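Local coordinates for protein putative cytochrome P450 154A1 (Streptomyces coelicolor, PDB 1ODO) that belongs to the cytochrome P450 family, folding as a mostly helical haem protein that holds protoporphyrin IX with its iron and, beside it, 4-phenyl-1H-imidazole, at residues A200-R203 with D208-T211; E20-R25 with D331-D336; K60-R63 with A68-E71; S370-G373 with D377-L380; A254-L259 with N396-L401. One frame throughout, in Å; residues are numbered along the deposited sequence.

Contacts 1 and 3 stand alone toward the periphery of the helical P450 fold, their centres about 31 Å apart, while contacts 4 and 5 adjoin and contact 2 touches contact 5. Contact 3 closes first along the chain, then contact 1; the long closure of contact 2 spans both. Contact 5 crosses contact 2 in chain order and itself spans contact 4. Contacts 4 and 5, centres about 13 Å apart, share the core where helices 247-260 and 357-374 pack: Phe372 touches Leu258, and Leu371 touches Val255. Phe335 of contact 2 reaches Thr257. Contacts 2 and 5 thus tie chain-distant parts together, while 1, 3 and 4 are local.

Contact 1: residues A200-R203 with D208-T211; sequences AAKR and DDMT
This is a short connection between two consecutive helices of the P450 fold, where the end of helix 181-204 meets the start of helix 210-218, and Lys202 and Asp209 bridge it with a salt bridge. Lys202 NZ donates to Asp209 OD1 at 2.9 Å, coming from above the carboxylate, 37° out of its plane. The two side chains approach from opposite directions. CG of the lysine sits beside the backbone N, and the chain is bent at chi2 (-61°) and chi3 (-67°) yet still reaches across; CE also lies close to the carboxylate, 3.6 Å from Asp209 OD1.

Nearer the backbone, the lysine's aliphatic stem rests on Thr211. Lys202 CG lies 3.6 Å from Thr211 CG2, and the two side chains cross at about a right angle. Because the threonine methyl is anti to its backbone N, the hydroxyl OG1 points elsewhere, to the carbonyl O of Met157. One residue of helix 210-218 thus meets the lysine stem with its methyl and the end of helix 147-157 with its hydroxyl.

The second carboxylate oxygen has a different job. Asp209 is the N-cap of helix 210-218, and its OD2 is hydrogen-bonded to Ser212 OG. Lys202 NZ has a further acceptor in Gly158 O. The charged amine of a largely buried lysine is therefore held by a carboxylate and a carbonyl together, and the N-cap aspartate, facing a cation and a helix start, would probably favour its ionised form.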
# COMPACT_ATOMS: atom_id res chain seq x y z
N ALA A 200 -4.37 -20.52 15.29
CA ALA A 200 -4.79 -21.77 15.90
C ALA A 200 -4.83 -22.87 14.84
O ALA A 200 -4.34 -23.98 15.07
CB ALA A 200 -6.16 -21.61 16.56
N ALA A 201 -5.41 -22.55 13.69
CA ALA A 201 -5.52 -23.51 12.60
C ALA A 201 -4.17 -23.94 12.05
O ALA A 201 -3.95 -25.13 11.79
CB ALA A 201 -6.37 -22.92 11.48
N LYS A 202 -3.25 -22.99 11.89
CA LYS A 202 -1.93 -23.31 11.37
C LYS A 202 -1.08 -24.03 12.40
O LYS A 202 -0.18 -24.79 12.06
CB LYS A 202 -1.23 -22.04 10.88
CG LYS A 202 -1.98 -21.33 9.76
CD LYS A 202 -2.13 -22.21 8.52
CE LYS A 202 -0.79 -22.50 7.85
NZ LYS A 202 -0.94 -23.18 6.53
N ARG A 203 -1.36 -23.79 13.68
CA ARG A 203 -0.62 -24.45 14.75
C ARG A 203 -0.95 -25.93 14.68
O ARG A 203 -0.08 -26.79 14.77
CB ARG A 203 -1.03 -23.92 16.12
CG ARG A 203 -0.19 -22.80 16.65
CD ARG A 203 0.08 -23.00 18.13
NE ARG A 203 0.98 -21.97 18.64
CZ ARG A 203 0.63 -20.71 18.84
NH1 ARG A 203 -0.60 -20.31 18.57
NH2 ARG A 203 1.52 -19.84 19.29
N ASP A 208 4.28 -25.49 4.59
CA ASP A 208 5.51 -24.88 4.11
C ASP A 208 5.11 -23.47 3.67
O ASP A 208 5.00 -23.19 2.48
CB ASP A 208 6.06 -25.69 2.93
CG ASP A 208 7.36 -25.14 2.38
OD1 ASP A 208 8.01 -24.33 3.07
OD2 ASP A 208 7.73 -25.53 1.25
N ASP A 209 4.90 -22.60 4.66
CA ASP A 209 4.51 -21.22 4.40
C ASP A 209 5.01 -20.29 5.50
O ASP A 209 5.46 -20.74 6.56
CB ASP A 209 2.98 -21.16 4.30
CG ASP A 209 2.30 -21.89 5.45
OD1 ASP A 209 1.62 -22.90 5.19
OD2 ASP A 209 2.45 -21.44 6.60
N MET A 210 4.91 -18.98 5.26
CA MET A 210 5.37 -18.00 6.24
C MET A 210 4.59 -17.97 7.55
O MET A 210 5.17 -17.67 8.59
CB MET A 210 5.37 -16.59 5.62
CG MET A 210 5.90 -15.50 6.57
SD MET A 210 7.69 -15.61 6.92
CE MET A 210 7.74 -16.57 8.36
N THR A 211 3.30 -18.27 7.52
CA THR A 211 2.54 -18.26 8.77
C THR A 211 3.11 -19.34 9.69
O THR A 211 3.32 -19.11 10.88
CB THR A 211 1.04 -18.50 8.55
OG1 THR A 211 0.49 -17.46 7.72
CG2 THR A 211 0.30 -18.50 9.89

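Contact 2: residues E20-R25 with D331-D336; sequences EHRTLR and DADTFD
The guanidinium of Arg22 takes its partners at the edge: Asp333 OD2 and water 1 both lie in its plane. Arg25 has the backbone O of His21 over one face, 4.0 Å above the plane, and water 2 at its edge. This surface contact joins helix 17-25, near the start of the P450 chain, to the type I beta turn Asp331-Thr334 in the long loop before helix 357-374.

One carboxylate oxygen receives both terminal nitrogens of Arg22. NH1 to Asp333 OD2 is 3.0 Å with an angle of 151° at the hydrogen, whereas the NH2 bond to the same oxygen is weak. OD2 lies in the guanidinium plane, while the NH1 bond comes to it from above the carboxylate plane; the two planes are 81° apart. An extended chain from CG to NE carries the arginine's end across to the turn.

The other oxygen, Asp333 OD1, pairs with Arg324, while Arg25 NH1 bonds to Ala321 O. The aspartate therefore sits among several arginines, which would probably stabilise its charge. Within the turn, Thr334 OG1 donates to Asp331 OD1 at 2.8 Å.

Water completes the bridge: water 1 accepts from Arg22 NH1 and donates to Asp333 OD2, and water 2 accepts from Arg25 NH2 at 2.8 Å while donating to Asp333 OD1.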
# COMPACT_ATOMS: atom_id res chain seq x y z
N GLU A 20 -5.47 18.08 -3.15
CA GLU A 20 -4.75 17.95 -1.89
C GLU A 20 -3.24 18.04 -2.13
O GLU A 20 -2.52 18.66 -1.35
CB GLU A 20 -5.09 16.62 -1.21
CG GLU A 20 -4.31 16.38 0.08
CD GLU A 20 -4.68 15.07 0.74
OE1 GLU A 20 -5.60 15.07 1.59
OE2 GLU A 20 -4.06 14.04 0.40
N HIS A 21 -2.75 17.41 -3.20
CA HIS A 21 -1.32 17.44 -3.50
C HIS A 21 -0.85 18.89 -3.61
O HIS A 21 0.16 19.28 -3.03
CB HIS A 21 -0.99 16.77 -4.84
CG HIS A 21 -1.31 15.31 -4.90
ND1 HIS A 21 -1.40 14.52 -3.77
CD2 HIS A 21 -1.53 14.49 -5.95
CE1 HIS A 21 -1.66 13.27 -4.13
NE2 HIS A 21 -1.74 13.23 -5.45
N ARG A 22 -1.59 19.68 -4.38
CA ARG A 22 -1.25 21.08 -4.58
C ARG A 22 -1.32 21.89 -3.29
O ARG A 22 -0.42 22.68 -3.01
CB ARG A 22 -2.18 21.70 -5.63
CG ARG A 22 -2.20 20.91 -6.92
CD ARG A 22 -3.05 21.59 -7.99
NE ARG A 22 -3.17 20.75 -9.18
CZ ARG A 22 -2.14 20.25 -9.85
NH1 ARG A 22 -0.89 20.50 -9.46
NH2 ARG A 22 -2.35 19.50 -10.92
N THR A 23 -2.38 21.69 -2.52
CA THR A 23 -2.55 22.41 -1.27
C THR A 23 -1.39 22.12 -0.31
O THR A 23 -0.87 23.04 0.33
CB THR A 23 -3.88 22.03 -0.60
OG1 THR A 23 -4.95 22.29 -1.52
CG2 THR A 23 -4.10 22.84 0.67
N LEU A 24 -0.98 20.86 -0.22
CA LEU A 24 0.11 20.51 0.67
C LEU A 24 1.43 21.10 0.19
O LEU A 24 2.17 21.70 0.97
CB LEU A 24 0.24 18.99 0.78
CG LEU A 24 -0.77 18.27 1.67
CD1 LEU A 24 -0.67 16.75 1.45
CD2 LEU A 24 -0.51 18.62 3.13
N ARG A 25 1.73 20.95 -1.10
CA ARG A 25 2.97 21.49 -1.63
C ARG A 25 3.03 23.02 -1.58
O ARG A 25 4.10 23.62 -1.68
CB ARG A 25 3.22 20.97 -3.05
CG ARG A 25 3.62 19.48 -3.11
CD ARG A 25 4.48 19.20 -4.33
NE ARG A 25 3.83 19.69 -5.54
CZ ARG A 25 2.94 19.01 -6.25
NH1 ARG A 25 2.61 17.77 -5.90
NH2 ARG A 25 2.35 19.58 -7.29
N ASP A 331 6.96 18.29 -15.59
CA ASP A 331 5.61 17.97 -16.04
C ASP A 331 5.18 16.76 -15.22
O ASP A 331 4.61 15.79 -15.74
CB ASP A 331 5.61 17.65 -17.54
CG ASP A 331 4.20 17.54 -18.10
OD1 ASP A 331 3.29 18.21 -17.57
OD2 ASP A 331 4.01 16.78 -19.07
N ALA A 332 5.46 16.84 -13.93
CA ALA A 332 5.15 15.79 -12.97
C ALA A 332 3.70 15.30 -12.91
O ALA A 332 3.46 14.14 -12.58
CB ALA A 332 5.59 16.22 -11.58
N ASP A 333 2.74 16.16 -13.23
CA ASP A 333 1.34 15.73 -13.18
C ASP A 333 0.86 15.00 -14.43
O ASP A 333 -0.30 14.61 -14.51
CB ASP A 333 0.43 16.93 -12.90
CG ASP A 333 0.68 17.54 -11.53
OD1 ASP A 333 0.89 16.77 -10.56
OD2 ASP A 333 0.66 18.78 -11.41
N THR A 334 1.75 14.80 -15.39
CA THR A 334 1.38 14.10 -16.62
C THR A 334 1.92 12.67 -16.56
O THR A 334 3.07 12.46 -16.17
CB THR A 334 1.97 14.78 -17.87
OG1 THR A 334 1.49 16.13 -17.96
CG2 THR A 334 1.57 14.03 -19.13
N PHE A 335 1.09 11.71 -16.94
CA PHE A 335 1.52 10.31 -16.94
C PHE A 335 2.31 10.11 -18.23
O PHE A 335 1.81 10.38 -19.31
CB PHE A 335 0.31 9.37 -16.93
CG PHE A 335 0.67 7.91 -16.81
CD1 PHE A 335 0.51 7.24 -15.60
CD2 PHE A 335 1.17 7.21 -17.90
CE1 PHE A 335 0.85 5.89 -15.48
CE2 PHE A 335 1.51 5.86 -17.80
CZ PHE A 335 1.35 5.19 -16.58
N ASP A 336 3.56 9.67 -18.09
CA ASP A 336 4.43 9.44 -19.24
C ASP A 336 5.33 8.24 -18.95
O ASP A 336 6.31 8.36 -18.23
CB ASP A 336 5.26 10.71 -19.50
CG ASP A 336 6.33 10.51 -20.57
OD1 ASP A 336 6.25 9.53 -21.35
OD2 ASP A 336 7.24 11.35 -20.65
O HOH W 1 1.92 20.55 -10.16
O HOH W 2 0.59 17.49 -8.03

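Contact 3: residues K60-R63 with A68-E71; sequences KDAR and AFGE
Ala62 CB presses obliquely on the ring of Phe69, 3.6 Å from CD1, and this apolar touch is the heart of the contact. The beta carbon of Phe69 also comes near the alanine backbone, with CB 3.8 Å from Ala62 O. Arg63 works from further along the same ring: its NH2 is 3.9 Å from Phe69 CZ, while its backbone N lies over one face. The two side chains run side by side in the same direction, but the guanidinium is tilted 64° from the ring, with Phe69 CE2 over one of its faces.

Torsions set this up. Phe69 CG is anti to the backbone N (chi1 180°), which swings the ring out toward helix 62-65, and the Arg63 chain, also leaving anti to its N, kinks at chi3 to bring NH2 back beside CZ.

Behind these, the pieces are held in turn. Asp61 is the N-cap of helix 62-65, its OD1 accepting from Ala64 N. Arg63 NH2 makes a weak bond to Ala83 O, and Ala62 also touches Tyr296 of strand 292-297. Lys60, which lines the haem pocket, bonds through NZ to Phe88 O.

The two short helices, 62-65 and 69-72, thus meet through an apolar patch with a cationic group beside it, toward solvent. Ala62 and Phe69 cling by dispersion, while Arg63 can keep its charge and its weak bond to Ala83 O.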
# COMPACT_ATOMS: atom_id res chain seq x y z
N LYS A 60 9.89 5.13 13.85
CA LYS A 60 8.53 4.65 13.65
C LYS A 60 8.05 4.00 14.95
O LYS A 60 6.93 3.50 15.03
CB LYS A 60 8.46 3.61 12.53
CG LYS A 60 8.82 4.12 11.14
CD LYS A 60 8.17 3.25 10.06
CE LYS A 60 6.65 3.46 10.04
NZ LYS A 60 5.92 2.40 9.30
N ASP A 61 8.92 3.99 15.96
CA ASP A 61 8.59 3.39 17.26
C ASP A 61 7.93 4.42 18.18
O ASP A 61 8.61 5.15 18.90
CB ASP A 61 9.86 2.85 17.92
CG ASP A 61 9.58 2.01 19.16
OD1 ASP A 61 8.50 2.17 19.77
OD2 ASP A 61 10.45 1.20 19.54
N ALA A 62 6.60 4.47 18.14
CA ALA A 62 5.82 5.40 18.95
C ALA A 62 6.00 5.17 20.44
O ALA A 62 6.13 6.11 21.22
CB ALA A 62 4.34 5.29 18.59
N ARG A 63 5.99 3.91 20.84
CA ARG A 63 6.15 3.54 22.24
C ARG A 63 7.42 4.17 22.82
O ARG A 63 7.41 4.69 23.93
CB ARG A 63 6.21 2.02 22.35
CG ARG A 63 6.08 1.47 23.75
CD ARG A 63 5.74 -0.02 23.72
NE ARG A 63 4.41 -0.28 23.15
CZ ARG A 63 4.16 -0.39 21.84
NH1 ARG A 63 5.13 -0.26 20.96
NH2 ARG A 63 2.92 -0.63 21.43
N ALA A 68 3.22 11.45 23.25
CA ALA A 68 1.76 11.47 23.25
C ALA A 68 1.11 10.12 22.97
O ALA A 68 -0.12 10.00 23.07
CB ALA A 68 1.27 12.50 22.24
N PHE A 69 1.90 9.11 22.64
CA PHE A 69 1.36 7.79 22.35
C PHE A 69 0.32 7.30 23.35
O PHE A 69 -0.80 6.93 22.97
CB PHE A 69 2.48 6.75 22.25
CG PHE A 69 1.98 5.36 21.96
CD1 PHE A 69 1.49 5.04 20.70
CD2 PHE A 69 1.97 4.39 22.95
CE1 PHE A 69 0.99 3.77 20.43
CE2 PHE A 69 1.47 3.11 22.69
CZ PHE A 69 0.98 2.80 21.43
N GLY A 70 0.70 7.28 24.62
CA GLY A 70 -0.20 6.83 25.67
C GLY A 70 -1.56 7.49 25.68
O GLY A 70 -2.56 6.84 25.98
N GLU A 71 -1.62 8.77 25.34
CA GLU A 71 -2.88 9.51 25.30
C GLU A 71 -3.65 9.26 24.01
O GLU A 71 -4.86 9.07 24.01
CB GLU A 71 -2.62 11.01 25.44
CG GLU A 71 -1.56 11.35 26.48
CD GLU A 71 -1.06 12.78 26.36
OE1 GLU A 71 0.05 13.06 26.87
OE2 GLU A 71 -1.79 13.63 25.78

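Contact 4: residues S370-G373 with D377-L380; sequences SLFG and DLRL
Leu378 enters the contact with its CB directed at helix 357-374, and its far end does the touching. From CB the chain runs to CG, which is anti to the backbone N (chi1 -178°), and there it splits. The branch that counts is CD2, which meets two neighbouring residues of the helix: Leu371 CD2 at 3.7 Å, with Leu371 CG a little further off at 3.9 Å, and Phe372, 3.8 Å from CZ and as far from CE2.

The approach to Phe372 is over the face of the ring. Leu378 CD2 lies 4.1 Å from the centroid, 26° off the ring normal, a CH-pi contact displaced toward the rim at CE2 and CZ. Leu378 crosses both helix side chains at about a right angle. A single methyl serves two neighbours because Leu371 and Phe372 are consecutive on the helix and the ends of both come close to CD2, although their CB atoms do not point straight at it.

Further out, the same residues join a wider core. Leu371 packs on Val255 of helix 247-260 and on Leu129 of helix 108-131, and Phe372 touches Leu258 and Leu259, while Leu378 also meets Val403 of strand 402-404. Arg379, next in line, pairs by backbone bonds with Leu404.

What results is a helix-to-strand connection: the end of helix 357-374 is followed by a short loop and strand 379-380, an edge strand of a small antiparallel sheet, and Leu378, just ahead of that strand, packs back on the helix within this P450 fold.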
# COMPACT_ATOMS: atom_id res chain seq x y z
N SER A 370 -1.33 -10.12 -19.21
CA SER A 370 -2.38 -11.11 -19.46
C SER A 370 -3.71 -10.47 -19.85
O SER A 370 -4.34 -10.89 -20.81
CB SER A 370 -2.56 -11.97 -18.20
OG SER A 370 -3.55 -12.97 -18.40
N LEU A 371 -4.12 -9.44 -19.10
CA LEU A 371 -5.37 -8.75 -19.37
C LEU A 371 -5.45 -8.12 -20.76
O LEU A 371 -6.38 -8.40 -21.52
CB LEU A 371 -5.60 -7.67 -18.31
CG LEU A 371 -6.89 -6.86 -18.45
CD1 LEU A 371 -8.09 -7.77 -18.23
CD2 LEU A 371 -6.90 -5.72 -17.44
N PHE A 372 -4.50 -7.26 -21.09
CA PHE A 372 -4.51 -6.62 -22.39
C PHE A 372 -4.13 -7.57 -23.52
O PHE A 372 -4.41 -7.32 -24.69
CB PHE A 372 -3.60 -5.39 -22.40
CG PHE A 372 -4.17 -4.23 -21.64
CD1 PHE A 372 -3.94 -4.09 -20.27
CD2 PHE A 372 -5.00 -3.31 -22.28
CE1 PHE A 372 -4.53 -3.04 -19.55
CE2 PHE A 372 -5.59 -2.26 -21.57
CZ PHE A 372 -5.36 -2.13 -20.20
N GLY A 373 -3.49 -8.68 -23.16
CA GLY A 373 -3.09 -9.65 -24.16
C GLY A 373 -4.31 -10.44 -24.59
O GLY A 373 -4.47 -10.78 -25.76
N ASP A 377 -9.29 -5.15 -26.98
CA ASP A 377 -10.32 -4.13 -27.13
C ASP A 377 -10.91 -3.67 -25.80
O ASP A 377 -11.96 -3.04 -25.77
CB ASP A 377 -11.45 -4.64 -28.03
CG ASP A 377 -11.02 -4.77 -29.48
OD1 ASP A 377 -11.86 -5.19 -30.31
OD2 ASP A 377 -9.85 -4.46 -29.79
N LEU A 378 -10.23 -3.99 -24.71
CA LEU A 378 -10.70 -3.61 -23.38
C LEU A 378 -10.96 -2.10 -23.35
O LEU A 378 -10.19 -1.32 -23.90
CB LEU A 378 -9.64 -3.96 -22.34
CG LEU A 378 -9.98 -3.68 -20.87
CD1 LEU A 378 -11.08 -4.62 -20.41
CD2 LEU A 378 -8.73 -3.86 -20.02
N ARG A 379 -12.05 -1.70 -22.70
CA ARG A 379 -12.40 -0.28 -22.61
C ARG A 379 -13.36 -0.02 -21.45
O ARG A 379 -14.04 -0.93 -20.98
CB ARG A 379 -13.04 0.19 -23.91
CG ARG A 379 -14.38 -0.48 -24.20
CD ARG A 379 -14.95 -0.04 -25.54
NE ARG A 379 -16.26 -0.62 -25.80
CZ ARG A 379 -16.50 -1.92 -25.90
NH1 ARG A 379 -15.51 -2.79 -25.76
NH2 ARG A 379 -17.74 -2.35 -26.13
N LEU A 380 -13.41 1.23 -20.99
CA LEU A 380 -14.30 1.59 -19.90
C LEU A 380 -15.74 1.39 -20.37
O LEU A 380 -16.07 1.70 -21.52
CB LEU A 380 -14.11 3.06 -19.50
CG LEU A 380 -12.79 3.42 -18.82
CD1 LEU A 380 -12.67 4.93 -18.68
CD2 LEU A 380 -12.74 2.75 -17.46

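Contact 5: residues A254-L259 with N396-L401; sequences AVHTLL and NGHQRL
His256 lies with its ring over that of His398, so that His398 CE1 sits 3.5 Å from His256 CG above one face. The two imidazoles are an oblique pair: their centroids are 4.2 Å apart and their planes are turned 31° from each other. Each contact is offset toward the rim of the ring it faces, for His256 CD2 in turn rises over the His398 face. The side chains themselves cross at about a right angle.

Leu401 meets the imidazole of His256 at its edge. Leu401 CD1 lies in the ring plane, 3.7 Å from His256 CD2; the second branch, Leu401 CD2, lies 4.0 Å from Val255 CG1. With CG anti to the backbone N (chi1 -172°), the leucine spreads its two methyls to two successive helix residues.

His398 is positioned by a partner outside the pair, since ND1 is hydrogen-bonded to Asp252 OD1 one turn earlier on helix 247-260. That bond would help hold the ring's rotation, and with it the way the ring lies against His256. Leu401 N is bound to Asp139 OD1, and Leu401 and Val255 both touch Leu140 at the start of helix 140-145.

Together these atoms fasten the loop leading into strand 402-404 onto helix 247-260, a join between a long helix and the last strand of the chain, in the haem-bearing P450 fold.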
# COMPACT_ATOMS: atom_id res chain seq x y z
N ALA A 254 -3.26 1.43 -12.82
CA ALA A 254 -2.55 1.12 -14.06
C ALA A 254 -3.54 0.87 -15.19
O ALA A 254 -3.41 1.43 -16.28
CB ALA A 254 -1.65 -0.10 -13.87
N VAL A 255 -4.54 0.03 -14.93
CA VAL A 255 -5.54 -0.26 -15.95
C VAL A 255 -6.32 0.99 -16.33
O VAL A 255 -6.48 1.29 -17.51
CB VAL A 255 -6.53 -1.35 -15.48
CG1 VAL A 255 -7.62 -1.55 -16.52
CG2 VAL A 255 -5.79 -2.65 -15.23
N HIS A 256 -6.80 1.72 -15.33
CA HIS A 256 -7.56 2.93 -15.59
C HIS A 256 -6.79 3.94 -16.44
O HIS A 256 -7.35 4.59 -17.32
CB HIS A 256 -8.00 3.58 -14.28
CG HIS A 256 -8.93 4.74 -14.46
ND1 HIS A 256 -8.50 6.04 -14.60
CD2 HIS A 256 -10.28 4.78 -14.57
CE1 HIS A 256 -9.54 6.83 -14.79
NE2 HIS A 256 -10.63 6.09 -14.78
N THR A 257 -5.49 4.06 -16.18
CA THR A 257 -4.67 4.99 -16.94
C THR A 257 -4.58 4.54 -18.40
O THR A 257 -4.73 5.35 -19.32
CB THR A 257 -3.26 5.11 -16.35
OG1 THR A 257 -3.33 5.74 -15.06
CG2 THR A 257 -2.36 5.93 -17.25
N LEU A 258 -4.35 3.25 -18.61
CA LEU A 258 -4.24 2.72 -19.96
C LEU A 258 -5.55 2.83 -20.73
O LEU A 258 -5.54 2.87 -21.96
CB LEU A 258 -3.77 1.26 -19.93
CG LEU A 258 -2.37 0.99 -19.38
CD1 LEU A 258 -2.20 -0.50 -19.11
CD2 LEU A 258 -1.32 1.47 -20.38
N LEU A 259 -6.67 2.87 -20.02
CA LEU A 259 -7.97 2.96 -20.67
C LEU A 259 -8.40 4.41 -20.90
O LEU A 259 -9.32 4.67 -21.68
CB LEU A 259 -9.04 2.25 -19.83
CG LEU A 259 -8.85 0.74 -19.67
CD1 LEU A 259 -10.01 0.15 -18.89
CD2 LEU A 259 -8.75 0.09 -21.05
N ASN A 396 -5.42 4.92 -2.42
CA ASN A 396 -5.69 5.68 -3.64
C ASN A 396 -6.19 4.75 -4.76
O ASN A 396 -5.40 4.13 -5.47
CB ASN A 396 -4.42 6.41 -4.08
CG ASN A 396 -4.59 7.18 -5.38
OD1 ASN A 396 -5.69 7.65 -5.70
ND2 ASN A 396 -3.50 7.34 -6.12
N GLY A 397 -7.50 4.66 -4.90
CA GLY A 397 -8.08 3.82 -5.94
C GLY A 397 -9.50 4.23 -6.25
O GLY A 397 -10.02 5.16 -5.63
N HIS A 398 -10.12 3.56 -7.21
CA HIS A 398 -11.50 3.87 -7.59
C HIS A 398 -12.41 2.87 -6.88
O HIS A 398 -12.03 1.73 -6.66
CB HIS A 398 -11.69 3.74 -9.11
CG HIS A 398 -10.84 4.67 -9.91
ND1 HIS A 398 -9.58 4.34 -10.35
CD2 HIS A 398 -11.08 5.93 -10.36
CE1 HIS A 398 -9.07 5.36 -11.02
NE2 HIS A 398 -9.96 6.33 -11.04
N GLN A 399 -13.61 3.31 -6.52
CA GLN A 399 -14.55 2.42 -5.84
C GLN A 399 -14.94 1.27 -6.75
O GLN A 399 -15.23 0.16 -6.29
CB GLN A 399 -15.79 3.20 -5.41
CG GLN A 399 -15.55 4.14 -4.24
CD GLN A 399 -16.79 4.89 -3.82
OE1 GLN A 399 -17.89 4.33 -3.81
NE2 GLN A 399 -16.63 6.16 -3.46
N ARG A 400 -14.93 1.53 -8.05
CA ARG A 400 -15.28 0.53 -9.05
C ARG A 400 -14.55 0.84 -10.36
O ARG A 400 -14.15 1.99 -10.59
CB ARG A 400 -16.79 0.54 -9.27
CG ARG A 400 -17.36 1.92 -9.55
CD ARG A 400 -18.86 2.00 -9.23
NE ARG A 400 -19.65 1.03 -9.99
CZ ARG A 400 -19.81 -0.24 -9.63
NH1 ARG A 400 -19.25 -0.69 -8.52
NH2 ARG A 400 -20.54 -1.05 -10.38
N LEU A 401 -14.36 -0.17 -11.19
CA LEU A 401 -13.67 -0.00 -12.47
C LEU A 401 -14.45 -0.78 -13.52
O LEU A 401 -14.03 -1.86 -13.96
CB LEU A 401 -12.23 -0.52 -12.37
CG LEU A 401 -11.32 -0.23 -13.57
CD1 LEU A 401 -11.28 1.27 -13.85
CD2 LEU A 401 -9.93 -0.75 -13.30